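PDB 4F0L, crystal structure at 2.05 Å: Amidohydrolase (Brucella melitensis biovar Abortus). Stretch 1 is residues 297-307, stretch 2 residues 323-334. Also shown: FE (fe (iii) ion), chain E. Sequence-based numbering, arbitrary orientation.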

# COMPACT_ATOMS: atom_id res chain seq x y z
N ALA B 297 -14.43 14.99 7.83
CA ALA B 297 -13.01 14.69 8.08
C ALA B 297 -12.30 14.48 6.75
O ALA B 297 -12.65 13.55 6.02
N GLY B 298 -11.34 15.34 6.43
CA GLY B 298 -10.57 15.21 5.19
C GLY B 298 -9.35 14.37 5.45
O GLY B 298 -8.29 14.89 5.78
N LEU B 299 -9.51 13.05 5.35
CA LEU B 299 -8.44 12.12 5.70
C LEU B 299 -7.47 11.92 4.54
O LEU B 299 -7.89 11.73 3.37
N CYS B 300 -6.19 11.90 4.87
CA CYS B 300 -5.13 11.72 3.89
C CYS B 300 -4.20 10.61 4.37
O CYS B 300 -3.07 10.87 4.76
N PRO B 301 -4.68 9.34 4.33
CA PRO B 301 -3.98 8.30 5.06
C PRO B 301 -2.55 8.00 4.58
O PRO B 301 -1.64 7.81 5.41
N VAL B 302 -2.35 7.93 3.26
CA VAL B 302 -1.01 7.69 2.73
C VAL B 302 -0.05 8.80 3.06
O VAL B 302 1.05 8.53 3.51
N THR B 303 -0.46 10.05 2.87
CA THR B 303 0.41 11.18 3.22
C THR B 303 0.67 11.23 4.72
O THR B 303 1.80 11.45 5.14
N GLU B 304 -0.34 10.97 5.53
CA GLU B 304 -0.18 10.99 6.98
C GLU B 304 0.84 9.92 7.43
O GLU B 304 1.64 10.14 8.35
N ALA B 305 0.78 8.75 6.79
CA ALA B 305 1.80 7.70 7.06
C ALA B 305 3.19 8.15 6.60
O ALA B 305 4.17 7.97 7.32
N ASN B 306 3.27 8.67 5.37
CA ASN B 306 4.54 9.10 4.80
C ASN B 306 5.17 10.21 5.67
O ASN B 306 6.40 10.33 5.76
N LEU B 307 4.33 11.02 6.30
CA LEU B 307 4.81 12.10 7.16
C LEU B 307 4.93 11.69 8.65
O LEU B 307 5.37 12.49 9.47
N LYS B 323 -18.71 11.90 9.09
CA LYS B 323 -18.49 11.52 7.71
C LYS B 323 -17.09 11.97 7.27
O LYS B 323 -16.56 12.97 7.77
N PHE B 324 -16.53 11.25 6.31
CA PHE B 324 -15.14 11.49 5.85
C PHE B 324 -14.99 11.33 4.34
O PHE B 324 -15.85 10.72 3.69
N GLY B 325 -13.91 11.90 3.82
CA GLY B 325 -13.40 11.60 2.50
C GLY B 325 -11.88 11.41 2.51
O GLY B 325 -11.21 11.56 3.55
N ILE B 326 -11.33 11.10 1.35
CA ILE B 326 -9.91 10.88 1.20
C ILE B 326 -9.29 11.82 0.20
O ILE B 326 -9.90 12.18 -0.82
N GLY B 327 -8.06 12.22 0.52
CA GLY B 327 -7.26 13.04 -0.35
C GLY B 327 -5.82 12.58 -0.46
O GLY B 327 -5.20 12.20 0.53
N SER B 328 -5.28 12.66 -1.67
CA SER B 328 -3.89 12.25 -1.93
C SER B 328 -2.86 13.24 -1.35
O SER B 328 -1.71 12.88 -1.12
N ASP B 329 -3.28 14.49 -1.17
CA ASP B 329 -2.56 15.48 -0.33
C ASP B 329 -1.18 15.80 -0.90
O ASP B 329 -1.08 16.67 -1.78
N SER B 330 -0.13 15.12 -0.43
CA SER B 330 1.23 15.34 -0.94
C SER B 330 1.37 14.75 -2.31
O SER B 330 2.34 15.04 -3.05
N ASN B 331 0.41 13.91 -2.67
CA ASN B 331 0.40 13.28 -4.01
C ASN B 331 1.62 12.40 -4.25
O ASN B 331 2.05 12.15 -5.41
N VAL B 332 2.17 11.85 -3.15
CA VAL B 332 3.33 10.92 -3.25
C VAL B 332 2.94 9.61 -3.94
O VAL B 332 3.75 9.01 -4.71
N LEU B 333 1.72 9.16 -3.71
CA LEU B 333 1.24 7.87 -4.28
C LEU B 333 -0.27 7.95 -4.44
O LEU B 333 -0.97 8.25 -3.47
N ILE B 334 -0.76 7.69 -5.65
CA ILE B 334 -2.15 7.96 -6.03
C ILE B 334 -2.94 6.63 -6.13
O ILE B 334 -2.61 5.81 -6.94

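Side-chain packing between residues 297-307 and 323-334 of the amidohydrolase. Asp 329 (chi1 t) supplies the strongest polar anchor: its OD1 lies 2.4 Å from the FE ion, which also binds water 3 (2.2 Å), water 4 (2.3 Å) and three atoms elsewhere in the structure. The other carboxylate oxygen, OD2 of Asp 329, sits 2.5 Å from water 3 and 3.3 Å from CG2 of Thr 303, so the helix packs a methyl group against the metal ligand. Thr 303 (chi1 m) points toward the second stretch and has more of its surface covered by it than any other residue of the first. Its OG1 and the OG of Ser 330 (chi1 p) form a hydrogen bond of 2.9 Å in which either could be the donor; OG1 of Thr 303 also lies 2.9 Å from Ser 328 O. Two waters extend this polar cluster. Water 1 accepts from Thr 303 N (2.9 Å from its O) and donates to Gly 327 O (3.0 Å), joining the first turn of the helix to the loop after the strand. Water 2 donates to Asn 306 OD1 (2.9 Å from its O) and is hydrogen-bonded to Ser 330 OG (3.0 Å). Glu 304 makes no contact across the interface; instead its OE2 accepts from Cys 300 N at 2.9 Å, tying the helix to its own N-cap residue.

Where the strands run parallel, backbone bonds set the register: Ala 297 N to Lys 323 O (2.9 Å), Gly 325 N to Ala 297 O (3.0 Å), Leu 299 N to Gly 325 O (2.9 Å) and Gly 327 N to Leu 299 O (2.9 Å). Ala 297, Leu 299, Phe 324 and Ile 326 share one face of this sheet. There Ala 297 CB meets Phe 324 CB at 4.0 Å, and Leu 299 (m, t) places CD1 3.8 Å from CD2 of Phe 324 (chi1 p), oblique to the ring. Ile 326 (p, t) brings CG2 to 4.2 Å from CD of Pro 301. Beyond the strand, Cys 300 (chi1 m) lays SG 3.6 Å from Asp 329 CB. Farther along the helix, Val 302 (chi1 t) points toward the second stretch, its CG1 3.9 Å from CG1 of Val 332 (chi1 p) and 4.2 Å from CB of Leu 333. Asn 306 ND2 approaches Val 332 CG2 at 4.2 Å, while Lys 323 and Asn 331 point away.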

# COMPACT_ATOMS: atom_id res chain seq x y z
CB ALA B 297 -12.86 13.45 8.98
CB LEU B 299 -9.05 10.78 6.13
CG LEU B 299 -10.03 10.81 7.32
CD1 LEU B 299 -10.45 9.38 7.72
CD2 LEU B 299 -9.41 11.57 8.53
CB CYS B 300 -4.37 13.04 3.70
SG CYS B 300 -5.46 14.45 3.23
CB PRO B 301 -4.89 7.07 4.92
CG PRO B 301 -6.24 7.60 4.60
CD PRO B 301 -6.04 8.91 3.89
CB VAL B 302 -1.04 7.40 1.23
CG1 VAL B 302 0.36 7.46 0.58
CG2 VAL B 302 -1.72 6.04 1.08
CB THR B 303 -0.15 12.53 2.72
OG1 THR B 303 -0.19 12.52 1.29
CG2 THR B 303 0.76 13.73 3.16
CB GLU B 304 -1.56 10.79 7.67
CG GLU B 304 -2.43 12.05 7.67
CD GLU B 304 -3.93 11.79 7.70
OE1 GLU B 304 -4.35 10.72 8.17
OE2 GLU B 304 -4.70 12.67 7.25
CB ALA B 305 1.44 6.41 6.34
CB ASN B 306 4.33 9.55 3.35
CG ASN B 306 5.59 10.07 2.71
OD1 ASN B 306 5.95 11.25 2.90
ND2 ASN B 306 6.29 9.21 1.98
CB LEU B 307 3.90 13.34 7.02
CG LEU B 307 3.83 13.99 5.66
CD1 LEU B 307 2.82 15.16 5.60
CD2 LEU B 307 5.23 14.50 5.31
CB LYS B 323 -19.55 12.17 6.83
CG LYS B 323 -20.96 11.60 6.98
CD LYS B 323 -21.95 12.48 6.19
CE LYS B 323 -23.35 11.90 6.17
NZ LYS B 323 -24.07 12.16 7.42
CB PHE B 324 -14.18 10.52 6.56
CG PHE B 324 -14.15 9.14 5.95
CD1 PHE B 324 -15.12 8.21 6.25
CD2 PHE B 324 -13.14 8.79 5.04
CE1 PHE B 324 -15.11 6.95 5.67
CE2 PHE B 324 -13.12 7.53 4.44
CZ PHE B 324 -14.13 6.61 4.76
CB ILE B 326 -9.55 9.43 0.79
CG1 ILE B 326 -10.35 9.00 -0.46
CG2 ILE B 326 -9.78 8.49 1.98
CD1 ILE B 326 -9.89 7.67 -1.06
CB SER B 328 -3.68 12.09 -3.42
OG SER B 328 -4.46 11.03 -3.93
CB ASP B 329 -2.53 15.01 1.14
CG ASP B 329 -1.91 16.06 2.10
OD1 ASP B 329 -1.58 17.19 1.67
OD2 ASP B 329 -1.78 15.77 3.30
CB SER B 330 2.32 14.72 -0.02
OG SER B 330 2.28 13.29 -0.06
CB ASN B 331 0.21 14.35 -5.09
CG ASN B 331 -1.20 14.99 -5.01
OD1 ASN B 331 -2.17 14.29 -4.92
ND2 ASN B 331 -1.29 16.31 -5.07
CB VAL B 332 3.98 10.64 -1.87
CG1 VAL B 332 3.00 9.98 -0.85
CG2 VAL B 332 5.23 9.78 -2.03
CB LEU B 333 1.63 6.66 -3.38
CG LEU B 333 1.25 5.22 -3.92
CD1 LEU B 333 1.70 5.04 -5.32
CD2 LEU B 333 1.90 4.09 -3.15
CB ILE B 334 -2.25 8.68 -7.41
CG1 ILE B 334 -1.36 9.93 -7.48
CG2 ILE B 334 -3.72 9.02 -7.72
CD1 ILE B 334 -1.56 10.94 -6.34
FE FE E . -2.32 19.18 2.86
O HOH W 1 -2.68 10.78 1.14
O HOH W 2 5.05 13.24 1.05
O HOH W 3 -1.71 17.95 4.54
O HOH W 4 -0.12 19.58 3.25